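Side-chain contacts in 2-C-methyl-D-erythritol 4-phosphate cytidylyltransferase (Anaerococcus prevotii, PDB 4KT7), which probably transfers a cytidylyl group from CTP to 2-C-methyl-D-erythritol 4-phosphate, releasing diphosphate, in the non-mevalonate route to isoprenoids: residues T86-S91 with A178-Y183; E94-L99 with K174-M179; L105-D110 with E119-T124; N126-R129 with A133-T136; F188-T191 with Q195-E198. All blocks are in the same frame, centred on the assembly; numbering follows the deposited sequence.

Interaction 1: T86-S91 with A178-Y183; sequences TTRELS and AMYEKY
A bend at chi2 (81°) folds the Glu-89 chain against Tyr-183, whose ring is carried outward to meet it because CG stands trans to the backbone N (chi1 176°). Both Glu-89 CB and Glu-89 CG lie 3.6 Å from Tyr-183 CE2, aliphatic carbon against ring carbon, while the carboxylate passes on toward the phenol end. Glutamate suits this partly exposed place: its methylenes pack on an aromatic ring and its charge stays available to Arg-88, whose NH2 lies 2.7 Å from Glu-89 OE2 in a salt bridge, though its hydrogen-bond geometry is weak. Tyr-180 approaches differently, by its edge, with CE2 only 3.3 Å from Glu-89 O and that oxygen near the ring plane. Its hydroxyl ends 3.7 Å from Arg-88 NH1, with guanidinium and ring planes 79° apart. Asp-193 OD1 is hydrogen-bonded to Tyr-180 OH and forms a salt bridge with Arg-88 NH1, so Arg-88 is shared between Asp-193 and Glu-89. A phenylalanine in place of Tyr-180 would lack the hydroxyl and would probably leave Asp-193 without one of its mates. Thr-87 caps the helix start, its OG1 accepting from Leu-90 N at 3.1 Å. The contact thus joins the first turn of helix 88-97 to helix 173-184: Tyr-180 continues onto Thr-92, Phe-93 and Leu-96, and Leu-196 of helix 196-199 packs on both tyrosines.

Interaction 2: E94-L99 with K174-M179; sequences EGLKAL and KLIYAM
Leu-96 and Tyr-177 mark the closest backbone approach of the two helical segments, their CA atoms 6.8 Å apart, a spacing that a single layer of side chains can fill. Tyr-177 supplies much of that layer. With CG trans to the backbone N (chi1 -168°), its ring reaches across and turns an edge to the other helix: CD2 lies 4.0 Å from Leu-96 CB, and CE2 lies 3.9 Å from Leu-96 O, which sits in the ring plane. Farther out, the phenol oxygen OH rests 3.9 Å from Lys-97 CG, so that a polar tip touches only the aliphatic part of the lysine. In the nucleotidyltransferase α/β fold, of the GT-A type, helices 88-97 and 173-184 pack side by side against the large mixed sheet, and the apolar half of this contact faces that sheet. There Leu-96 CD2 meets Ile-176 CG2 at 4.0 Å, the two branched chains crossing at about a right angle; Leu-96 also rests on Ile-13 of strand 10-16, and Ile-176 on Val-106 of strand 105-110. Phe-93 adds a second ring beside Tyr-177, the planes inclined at about 45°. An alanine here instead of Tyr-177 would remove the ring, probably opening a gap beside Leu-96 CB and leaving Lys-97 CG without the phenol oxygen it rests on. Lys-97 itself bends at chi3 (-71°) and sends its amino group back along its own helix, where NZ forms a salt bridge of 2.7 Å with the syn side of Glu-94 OE2.

Interaction 3: L105-D110 with E119-T124; sequences LVLTHD and ELFLKT
Phe-121 points its ring edge into the face of His-109, and this T-shaped stack is the tight part of the contact. Phe-121 CZ stands 3.6 Å above the imidazole plane of His-109, over its centre, with the ring planes 68° apart. The same edge continues along Leu-107, whose CD2 lies 3.9 Å from Phe-121 CD1, so one flat side chain of the helix serves two alternate residues of strand 105-110. A flat phenylalanine suits the place, since a single edge can meet both the leucine methyls and the imidazole face. Strand 105-110 leads through helix 118-127 to strand 133-139 of the same sheet, helix-on-sheet packing of an α/β fold. The packing slackens toward Thr-124, whose CG2 is 4.3 Å from Leu-107 CD1, and Glu-119 of the same helix is exposed to solvent. The buried threonine bonds to its own helix: Thr-124 OG1 donates to Leu-120 O at 2.7 Å, and the same oxygen accepts from Thr-124 N on the opposite face of its carbonyl plane. The chemistry is therefore dispersion plus a CH-pi interaction, its direction depending on how the imidazole is turned, which the bond between His-109 NE2 and Arg-113 O helps to fix.

Interaction 4: N126-R129 with A133-T136; sequences NALR and AVIT
Val-134 meets Ala-127 and Leu-128 where the chain turns back from a helix into the sheet: helix 118-127 and strand 133-139 are successive elements of the α/β fold, and the valine faces the helix end it has just left. Its CB lies 4.3 Å from Ala-127 CB, and the two methyls close the remaining distance. CG1, trans to the backbone N (chi1 -178°), comes to 3.5 Å of Ala-127 CB, a tight meeting of methyls, and also lies beside Thr-124 one turn earlier. CG2 sits 3.7 Å from the same Ala-127 CB, so the alanine methyl nestles in the fork of the valine. With so little distance between backbones (CA to CA 6.5 Å for Ala-127 and Val-134), a single methyl suits the helix side, and a β-branched residue suits both the extended strand and the need for two contact points. Val-209 of strand 206-210 touches both Ala-127 and Val-134, and Ala-170 of strand 168-172 bears on Leu-128. The next strand residue, Ile-135, reaches, among others, Lys-145 of the second subunit. Beyond the alanine, Val-134 CG2 also meets Leu-128, whose CD2 lies 3.9 Å from it.

Interaction 5: F188-T191 with Q195-E198; sequences FKVT and QLFE
Gln-195 and Thr-191 meet through one amide oxygen: Thr-191 N donates to Gln-195 OE1 at 2.8 Å, with a nearly straight N-H...O angle of 170°, and approaches almost along the C=O axis. Thr-191 OG1 lies 3.1 Å from the same oxygen, though its hydrogen may be directed elsewhere. Beside this polar pair, Val-190 CG1 touches Leu-196 CD2 at 3.5 Å. What brings the amide here is a fully extended chain: Gln-195 CG stands trans to the backbone N (chi1 -169°) and the chain continues straight, spanning from just before Leu-196 to the loop. Glutamine suits the task, since it is long enough to reach a backbone N-H of the loop and offers an uncharged acceptor. The second subunit supplies part of the next shell: its Thr-143 packs on Thr-191, its Thr-156 on Gln-195, and that same Thr-156 hydrogen-bonds through OG1 to Glu-198 OE2. On the apolar side, Val-190 fits among Arg-88 and Glu-89 of helix 88-97 and Tyr-183 of helix 173-184, so loop 188-191 and the short helix 196-199 lie beside both of these longer helices.

Interactions 1 and 2, centres about 9 Å apart, are successive levels of one interface between helices 88-97 and 173-184, and they touch. Interactions 3 and 4, centres about 8 Å apart, likewise share helix 118-127, packed on the large mixed sheet. Along the chain both are nested inside the loops closed by interactions 1 and 2, whereas interaction 5 follows after all four have closed. Strand 105-110 joins interactions 2 and 3, since Val-106 faces the helix pair from the sheet. Interaction 5 reaches interaction 1 through Tyr-183 and interaction 4 through Phe-197 on Ala-133. Helices thus pack on both faces of one sheet, and interactions 4 and 5 border the second subunit.

Interaction 1: T86-S91 with A178-Y183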
# COMPACT_ATOMS: atom_id res chain seq x y z
N THR A 86 -4.36 -2.26 -26.36
CA THR A 86 -3.93 -3.48 -25.67
C THR A 86 -3.05 -3.26 -24.42
O THR A 86 -2.69 -4.23 -23.76
CB THR A 86 -3.20 -4.44 -26.61
OG1 THR A 86 -2.23 -3.70 -27.35
CG2 THR A 86 -4.19 -5.13 -27.58
N THR A 87 -2.66 -2.02 -24.13
CA THR A 87 -1.98 -1.71 -22.87
C THR A 87 -2.56 -0.42 -22.33
O THR A 87 -3.21 0.32 -23.07
CB THR A 87 -0.45 -1.54 -23.01
OG1 THR A 87 -0.16 -0.39 -23.82
CG2 THR A 87 0.22 -2.78 -23.62
N ARG A 88 -2.30 -0.14 -21.05
CA ARG A 88 -2.73 1.12 -20.45
C ARG A 88 -2.25 2.28 -21.29
O ARG A 88 -3.00 3.21 -21.57
CB ARG A 88 -2.19 1.29 -19.02
CG ARG A 88 -2.74 2.51 -18.26
CD ARG A 88 -1.91 2.86 -17.02
NE ARG A 88 -0.53 3.19 -17.35
CZ ARG A 88 -0.13 4.35 -17.87
NH1 ARG A 88 -1.03 5.30 -18.15
NH2 ARG A 88 1.15 4.56 -18.14
N GLU A 89 -0.99 2.22 -21.72
CA GLU A 89 -0.39 3.33 -22.42
C GLU A 89 -1.01 3.55 -23.81
O GLU A 89 -1.31 4.67 -24.20
CB GLU A 89 1.13 3.15 -22.53
CG GLU A 89 1.86 3.32 -21.20
CD GLU A 89 1.81 2.08 -20.34
OE1 GLU A 89 1.62 0.97 -20.90
OE2 GLU A 89 1.94 2.20 -19.10
N LEU A 90 -1.17 2.47 -24.56
CA LEU A 90 -1.78 2.58 -25.89
C LEU A 90 -3.22 3.06 -25.79
O LEU A 90 -3.70 3.81 -26.65
CB LEU A 90 -1.69 1.24 -26.62
CG LEU A 90 -0.30 0.80 -27.10
CD1 LEU A 90 -0.36 -0.66 -27.54
CD2 LEU A 90 0.16 1.65 -28.24
N SER A 91 -3.91 2.65 -24.73
CA SER A 91 -5.23 3.17 -24.44
C SER A 91 -5.20 4.69 -24.18
O SER A 91 -6.00 5.44 -24.75
CB SER A 91 -5.83 2.44 -23.25
OG SER A 91 -6.22 1.13 -23.65
N ALA A 178 3.75 14.95 -26.57
CA ALA A 178 5.09 14.79 -27.15
C ALA A 178 5.85 13.66 -26.45
O ALA A 178 6.53 12.84 -27.10
CB ALA A 178 5.88 16.10 -27.07
N MSE A 179 5.74 13.60 -25.14
CA MSE A 179 6.37 12.54 -24.36
C MSE A 179 5.82 11.18 -24.79
O MSE A 179 6.56 10.20 -24.85
CB MSE A 179 6.08 12.73 -22.86
CG MSE A 179 6.75 13.93 -22.16
SE MSE A 179 8.68 13.84 -22.33
CE MSE A 179 8.85 15.02 -23.87
N TYR A 180 4.52 11.13 -25.07
CA TYR A 180 3.88 9.89 -25.49
C TYR A 180 4.39 9.40 -26.84
O TYR A 180 4.63 8.19 -27.03
CB TYR A 180 2.35 10.02 -25.46
CG TYR A 180 1.74 9.20 -24.35
CD1 TYR A 180 1.65 9.71 -23.07
CD2 TYR A 180 1.35 7.89 -24.57
CE1 TYR A 180 1.12 8.94 -22.02
CE2 TYR A 180 0.84 7.12 -23.55
CZ TYR A 180 0.73 7.65 -22.28
OH TYR A 180 0.22 6.87 -21.26
N GLU A 181 4.61 10.33 -27.76
CA GLU A 181 5.18 9.93 -29.04
C GLU A 181 6.60 9.40 -28.87
O GLU A 181 6.97 8.42 -29.52
CB GLU A 181 5.16 11.10 -30.02
CG GLU A 181 3.76 11.52 -30.38
CD GLU A 181 3.73 12.56 -31.49
OE1 GLU A 181 4.17 13.71 -31.24
OE2 GLU A 181 3.27 12.22 -32.60
N LYS A 182 7.39 10.03 -28.01
CA LYS A 182 8.71 9.51 -27.66
C LYS A 182 8.63 8.12 -27.03
O LYS A 182 9.43 7.24 -27.34
CB LYS A 182 9.42 10.44 -26.68
CG LYS A 182 10.04 11.66 -27.31
CD LYS A 182 10.63 12.56 -26.24
CE LYS A 182 11.62 13.53 -26.85
NZ LYS A 182 12.76 12.83 -27.53
N TYR A 183 7.67 7.93 -26.14
CA TYR A 183 7.47 6.62 -25.51
C TYR A 183 7.15 5.53 -26.52
O TYR A 183 7.69 4.42 -26.45
CB TYR A 183 6.36 6.70 -24.47
CG TYR A 183 6.04 5.35 -23.85
CD1 TYR A 183 6.91 4.77 -22.93
CD2 TYR A 183 4.88 4.67 -24.18
CE1 TYR A 183 6.63 3.54 -22.36
CE2 TYR A 183 4.59 3.43 -23.61
CZ TYR A 183 5.47 2.87 -22.71
OH TYR A 183 5.19 1.65 -22.14

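Interaction 2: E94-L99 with K174-M179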
# COMPACT_ATOMS: atom_id res chain seq x y z
N GLU A 94 -4.85 6.65 -27.40
CA GLU A 94 -6.09 6.78 -28.16
C GLU A 94 -6.91 7.92 -27.55
O GLU A 94 -7.58 8.67 -28.27
CB GLU A 94 -6.93 5.50 -28.11
CG GLU A 94 -6.38 4.33 -28.88
CD GLU A 94 -6.08 4.68 -30.33
OE1 GLU A 94 -7.02 5.06 -31.07
OE2 GLU A 94 -4.90 4.58 -30.72
N GLY A 95 -6.87 8.04 -26.23
CA GLY A 95 -7.56 9.12 -25.55
C GLY A 95 -6.93 10.45 -25.94
O GLY A 95 -7.65 11.41 -26.23
N LEU A 96 -5.60 10.52 -25.94
CA LEU A 96 -4.89 11.76 -26.28
C LEU A 96 -5.10 12.20 -27.72
O LEU A 96 -5.16 13.40 -28.00
CB LEU A 96 -3.38 11.63 -26.02
CG LEU A 96 -2.91 11.51 -24.57
CD1 LEU A 96 -1.47 11.04 -24.56
CD2 LEU A 96 -3.02 12.86 -23.82
N LYS A 97 -5.21 11.23 -28.63
CA LYS A 97 -5.46 11.53 -30.05
C LYS A 97 -6.85 12.12 -30.29
O LYS A 97 -7.07 12.81 -31.29
CB LYS A 97 -5.31 10.25 -30.89
CG LYS A 97 -3.88 9.90 -31.29
CD LYS A 97 -3.87 8.77 -32.33
CE LYS A 97 -4.26 7.45 -31.69
NZ LYS A 97 -4.36 6.33 -32.68
N ALA A 98 -7.78 11.82 -29.39
CA ALA A 98 -9.18 12.22 -29.57
C ALA A 98 -9.55 13.55 -28.90
O ALA A 98 -10.71 13.96 -28.91
CB ALA A 98 -10.12 11.12 -29.07
N LEU A 99 -8.56 14.22 -28.32
CA LEU A 99 -8.81 15.48 -27.62
C LEU A 99 -9.16 16.60 -28.61
O LEU A 99 -8.67 16.61 -29.74
CB LEU A 99 -7.61 15.89 -26.75
CG LEU A 99 -7.22 14.94 -25.60
CD1 LEU A 99 -6.08 15.49 -24.75
CD2 LEU A 99 -8.42 14.64 -24.73
N LYS A 174 0.52 19.55 -24.83
CA LYS A 174 1.56 19.32 -25.84
C LYS A 174 2.71 18.53 -25.27
O LYS A 174 3.29 17.67 -25.92
CB LYS A 174 2.10 20.64 -26.39
CG LYS A 174 1.14 21.37 -27.29
CD LYS A 174 1.86 22.31 -28.23
CE LYS A 174 0.89 22.93 -29.23
NZ LYS A 174 1.61 23.66 -30.32
N LEU A 175 3.03 18.80 -24.02
CA LEU A 175 4.15 18.14 -23.40
C LEU A 175 3.87 16.66 -23.24
O LEU A 175 4.65 15.85 -23.71
CB LEU A 175 4.45 18.77 -22.05
CG LEU A 175 5.72 18.29 -21.36
CD1 LEU A 175 6.90 18.37 -22.31
CD2 LEU A 175 5.98 19.14 -20.11
N ILE A 176 2.76 16.30 -22.59
CA ILE A 176 2.46 14.88 -22.42
C ILE A 176 2.26 14.17 -23.74
O ILE A 176 2.69 13.03 -23.90
CB ILE A 176 1.29 14.62 -21.44
CG1 ILE A 176 1.28 13.16 -20.99
CG2 ILE A 176 -0.04 14.97 -22.07
CD1 ILE A 176 2.58 12.76 -20.28
N TYR A 177 1.63 14.83 -24.71
CA TYR A 177 1.47 14.23 -26.03
C TYR A 177 2.85 13.97 -26.65
O TYR A 177 3.09 12.90 -27.22
CB TYR A 177 0.63 15.12 -26.95
CG TYR A 177 0.17 14.44 -28.23
CD1 TYR A 177 1.02 14.32 -29.33
CD2 TYR A 177 -1.13 13.95 -28.36
CE1 TYR A 177 0.59 13.71 -30.51
CE2 TYR A 177 -1.57 13.35 -29.54
CZ TYR A 177 -0.71 13.23 -30.61
OH TYR A 177 -1.14 12.63 -31.77
N ALA A 178 3.75 14.95 -26.57
CA ALA A 178 5.09 14.79 -27.15
C ALA A 178 5.85 13.66 -26.45
O ALA A 178 6.53 12.84 -27.10
CB ALA A 178 5.88 16.10 -27.07
N MSE A 179 5.74 13.60 -25.14
CA MSE A 179 6.37 12.54 -24.36
C MSE A 179 5.82 11.18 -24.79
O MSE A 179 6.56 10.20 -24.85
CB MSE A 179 6.08 12.73 -22.86
CG MSE A 179 6.75 13.93 -22.16
SE MSE A 179 8.68 13.84 -22.33
CE MSE A 179 8.85 15.02 -23.87

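Interaction 3: L105-D110 with E119-T124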
# COMPACT_ATOMS: atom_id res chain seq x y z
N LEU A 105 -4.63 21.54 -21.68
CA LEU A 105 -4.32 20.84 -20.43
C LEU A 105 -5.09 19.53 -20.38
O LEU A 105 -6.24 19.49 -20.80
CB LEU A 105 -4.70 21.70 -19.22
CG LEU A 105 -4.01 23.06 -19.09
CD1 LEU A 105 -4.71 23.94 -18.05
CD2 LEU A 105 -2.53 22.89 -18.74
N VAL A 106 -4.48 18.45 -19.89
CA VAL A 106 -5.19 17.18 -19.84
C VAL A 106 -5.03 16.53 -18.48
O VAL A 106 -3.92 16.42 -17.94
CB VAL A 106 -4.75 16.20 -20.96
CG1 VAL A 106 -3.25 16.07 -21.01
CG2 VAL A 106 -5.39 14.83 -20.78
N LEU A 107 -6.16 16.13 -17.90
CA LEU A 107 -6.19 15.36 -16.67
C LEU A 107 -6.55 13.91 -17.02
O LEU A 107 -7.43 13.66 -17.85
CB LEU A 107 -7.22 15.98 -15.70
CG LEU A 107 -7.57 15.28 -14.39
CD1 LEU A 107 -7.88 16.33 -13.31
CD2 LEU A 107 -8.77 14.35 -14.57
N THR A 108 -5.87 12.95 -16.40
CA THR A 108 -6.19 11.55 -16.64
C THR A 108 -6.67 10.96 -15.33
O THR A 108 -6.25 11.41 -14.27
CB THR A 108 -4.95 10.78 -17.13
OG1 THR A 108 -3.93 10.81 -16.11
CG2 THR A 108 -4.41 11.42 -18.38
N HIS A 109 -7.55 9.96 -15.39
CA HIS A 109 -8.01 9.31 -14.16
C HIS A 109 -8.52 7.92 -14.47
O HIS A 109 -9.12 7.70 -15.54
CB HIS A 109 -9.12 10.13 -13.50
CG HIS A 109 -9.63 9.56 -12.21
ND1 HIS A 109 -8.90 9.63 -11.03
CD2 HIS A 109 -10.78 8.92 -11.90
CE1 HIS A 109 -9.61 9.08 -10.05
NE2 HIS A 109 -10.75 8.64 -10.55
N ASP A 110 -8.30 6.98 -13.54
CA ASP A 110 -8.74 5.59 -13.71
C ASP A 110 -10.24 5.50 -13.51
O ASP A 110 -10.76 5.89 -12.46
CB ASP A 110 -8.09 4.65 -12.68
CG ASP A 110 -6.57 4.58 -12.80
OD1 ASP A 110 -6.04 4.83 -13.91
OD2 ASP A 110 -5.91 4.27 -11.77
N GLU A 119 -13.00 17.65 -4.87
CA GLU A 119 -11.92 18.51 -4.38
C GLU A 119 -10.54 18.03 -4.83
O GLU A 119 -9.64 18.84 -5.07
CB GLU A 119 -11.97 18.59 -2.86
CG GLU A 119 -11.04 19.62 -2.27
CD GLU A 119 -10.64 19.31 -0.84
OE1 GLU A 119 -10.54 18.11 -0.49
OE2 GLU A 119 -10.43 20.26 -0.06
N LEU A 120 -10.35 16.72 -4.94
CA LEU A 120 -9.07 16.19 -5.36
C LEU A 120 -8.81 16.53 -6.82
O LEU A 120 -7.67 16.84 -7.21
CB LEU A 120 -9.02 14.68 -5.16
CG LEU A 120 -7.71 14.00 -5.51
CD1 LEU A 120 -6.59 14.57 -4.66
CD2 LEU A 120 -7.80 12.47 -5.32
N PHE A 121 -9.85 16.46 -7.65
CA PHE A 121 -9.72 16.87 -9.05
C PHE A 121 -9.42 18.35 -9.19
O PHE A 121 -8.59 18.74 -10.01
CB PHE A 121 -10.99 16.53 -9.83
CG PHE A 121 -11.18 15.06 -10.05
CD1 PHE A 121 -10.52 14.41 -11.08
CD2 PHE A 121 -12.03 14.32 -9.23
CE1 PHE A 121 -10.70 13.03 -11.30
CE2 PHE A 121 -12.21 12.96 -9.44
CZ PHE A 121 -11.54 12.32 -10.47
N LEU A 122 -10.09 19.18 -8.40
CA LEU A 122 -9.84 20.63 -8.40
C LEU A 122 -8.41 20.94 -7.94
O LEU A 122 -7.74 21.80 -8.52
CB LEU A 122 -10.84 21.35 -7.50
CG LEU A 122 -12.30 21.33 -7.97
CD1 LEU A 122 -13.23 22.03 -6.98
CD2 LEU A 122 -12.42 21.98 -9.34
N LYS A 123 -7.94 20.24 -6.91
CA LYS A 123 -6.58 20.45 -6.42
C LYS A 123 -5.56 20.08 -7.47
O LYS A 123 -4.52 20.74 -7.61
CB LYS A 123 -6.33 19.64 -5.15
CG LYS A 123 -6.99 20.25 -3.90
CD LYS A 123 -7.22 19.17 -2.83
CE LYS A 123 -5.91 18.53 -2.40
NZ LYS A 123 -6.09 17.32 -1.52
N THR A 124 -5.83 19.00 -8.19
CA THR A 124 -4.92 18.56 -9.25
C THR A 124 -4.91 19.59 -10.37
O THR A 124 -3.85 19.96 -10.87
CB THR A 124 -5.37 17.20 -9.79
OG1 THR A 124 -5.48 16.28 -8.70
CG2 THR A 124 -4.36 16.65 -10.79

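Interaction 4: N126-R129 with A133-T136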
# COMPACT_ATOMS: atom_id res chain seq x y z
N ASN A 126 -5.68 22.88 -10.13
CA ASN A 126 -5.04 24.11 -9.66
C ASN A 126 -3.51 24.02 -9.58
O ASN A 126 -2.84 25.04 -9.65
CB ASN A 126 -5.63 24.58 -8.33
CG ASN A 126 -7.04 25.13 -8.50
OD1 ASN A 126 -7.45 25.49 -9.61
ND2 ASN A 126 -7.78 25.21 -7.40
N ALA A 127 -2.96 22.82 -9.44
CA ALA A 127 -1.51 22.69 -9.43
C ALA A 127 -0.92 22.95 -10.84
O ALA A 127 0.27 23.23 -10.97
CB ALA A 127 -1.10 21.32 -8.91
N LEU A 128 -1.76 22.87 -11.87
CA LEU A 128 -1.31 23.15 -13.23
C LEU A 128 -1.04 24.63 -13.46
O LEU A 128 -0.46 25.00 -14.48
CB LEU A 128 -2.32 22.67 -14.27
CG LEU A 128 -2.47 21.16 -14.42
CD1 LEU A 128 -3.79 20.90 -15.13
CD2 LEU A 128 -1.30 20.61 -15.21
N ARG A 129 -1.43 25.48 -12.51
CA ARG A 129 -1.17 26.91 -12.66
C ARG A 129 0.32 27.21 -12.77
O ARG A 129 0.73 28.09 -13.53
CB ARG A 129 -1.80 27.71 -11.50
CG ARG A 129 -1.73 29.23 -11.72
CD ARG A 129 -2.43 30.01 -10.59
NE ARG A 129 -1.92 29.60 -9.28
CZ ARG A 129 -0.89 30.18 -8.66
NH1 ARG A 129 -0.26 31.20 -9.24
NH2 ARG A 129 -0.50 29.74 -7.47
N ALA A 133 3.37 19.24 -14.89
CA ALA A 133 2.99 17.87 -14.59
C ALA A 133 2.63 17.80 -13.12
O ALA A 133 3.31 18.39 -12.28
CB ALA A 133 4.13 16.92 -14.90
N VAL A 134 1.54 17.08 -12.82
CA VAL A 134 1.00 17.01 -11.47
C VAL A 134 0.52 15.58 -11.24
O VAL A 134 -0.14 15.01 -12.10
CB VAL A 134 -0.23 17.95 -11.35
CG1 VAL A 134 -0.79 17.94 -9.92
CG2 VAL A 134 0.13 19.39 -11.78
N ILE A 135 0.86 14.97 -10.11
CA ILE A 135 0.30 13.65 -9.79
C ILE A 135 -0.26 13.66 -8.39
O ILE A 135 0.12 14.50 -7.58
CB ILE A 135 1.36 12.53 -9.88
CG1 ILE A 135 2.43 12.72 -8.79
CG2 ILE A 135 2.02 12.55 -11.24
CD1 ILE A 135 3.49 11.61 -8.80
N THR A 136 -1.19 12.75 -8.09
CA THR A 136 -1.74 12.63 -6.74
C THR A 136 -1.06 11.43 -6.08
O THR A 136 -0.82 10.43 -6.74
CB THR A 136 -3.26 12.41 -6.76
OG1 THR A 136 -3.57 11.45 -7.77
CG2 THR A 136 -3.98 13.70 -7.09

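Interaction 5: F188-T191 with Q195-E198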
# COMPACT_ATOMS: atom_id res chain seq x y z
N PHE A 188 11.18 1.63 -23.75
CA PHE A 188 10.97 1.81 -22.32
C PHE A 188 9.63 1.24 -21.87
O PHE A 188 8.64 1.26 -22.62
CB PHE A 188 10.99 3.31 -21.98
CG PHE A 188 12.33 3.98 -22.16
CD1 PHE A 188 13.50 3.35 -21.75
CD2 PHE A 188 12.42 5.24 -22.73
CE1 PHE A 188 14.74 3.97 -21.90
CE2 PHE A 188 13.66 5.87 -22.89
CZ PHE A 188 14.82 5.22 -22.48
N LYS A 189 9.59 0.76 -20.62
CA LYS A 189 8.32 0.43 -19.96
C LYS A 189 8.16 1.33 -18.74
O LYS A 189 9.06 1.44 -17.91
CB LYS A 189 8.29 -1.06 -19.60
CG LYS A 189 9.67 -1.67 -19.37
CD LYS A 189 9.64 -3.20 -19.47
CE LYS A 189 10.96 -3.82 -19.00
NZ LYS A 189 11.07 -5.26 -19.36
N VAL A 190 7.02 2.02 -18.63
CA VAL A 190 6.81 2.96 -17.54
C VAL A 190 5.83 2.43 -16.50
O VAL A 190 4.94 1.64 -16.81
CB VAL A 190 6.30 4.34 -18.04
CG1 VAL A 190 7.26 4.92 -19.06
CG2 VAL A 190 4.91 4.21 -18.63
N THR A 191 6.01 2.88 -15.26
CA THR A 191 5.07 2.53 -14.19
C THR A 191 3.82 3.40 -14.29
O THR A 191 2.73 2.96 -13.95
CB THR A 191 5.70 2.70 -12.79
OG1 THR A 191 6.19 4.05 -12.63
CG2 THR A 191 6.84 1.72 -12.61
N GLN A 195 6.35 9.04 -15.06
CA GLN A 195 7.72 8.53 -15.13
C GLN A 195 8.34 8.85 -16.49
O GLN A 195 9.57 8.82 -16.66
CB GLN A 195 7.80 7.02 -14.84
CG GLN A 195 9.24 6.52 -14.64
CD GLN A 195 9.32 5.04 -14.34
OE1 GLN A 195 8.44 4.27 -14.74
NE2 GLN A 195 10.37 4.63 -13.63
N LEU A 196 7.49 9.20 -17.46
CA LEU A 196 8.00 9.62 -18.76
C LEU A 196 8.98 10.78 -18.58
O LEU A 196 9.95 10.92 -19.32
CB LEU A 196 6.85 10.01 -19.69
CG LEU A 196 5.99 8.84 -20.19
CD1 LEU A 196 4.85 9.35 -21.08
CD2 LEU A 196 6.83 7.84 -20.96
N PHE A 197 8.75 11.59 -17.56
CA PHE A 197 9.59 12.76 -17.33
C PHE A 197 11.00 12.38 -16.94
O PHE A 197 11.94 13.11 -17.24
CB PHE A 197 8.93 13.70 -16.32
CG PHE A 197 7.79 14.47 -16.90
CD1 PHE A 197 6.60 13.84 -17.21
CD2 PHE A 197 7.93 15.82 -17.18
CE1 PHE A 197 5.55 14.55 -17.79
CE2 PHE A 197 6.88 16.53 -17.74
CZ PHE A 197 5.70 15.89 -18.05
N GLU A 198 11.15 11.23 -16.29
CA GLU A 198 12.47 10.75 -15.92
C GLU A 198 13.15 10.10 -17.10
O GLU A 198 14.34 10.33 -17.34
CB GLU A 198 12.37 9.76 -14.75
CG GLU A 198 11.91 10.40 -13.45
CD GLU A 198 11.44 9.37 -12.43
OE1 GLU A 198 12.26 8.53 -11.98
OE2 GLU A 198 10.23 9.42 -12.08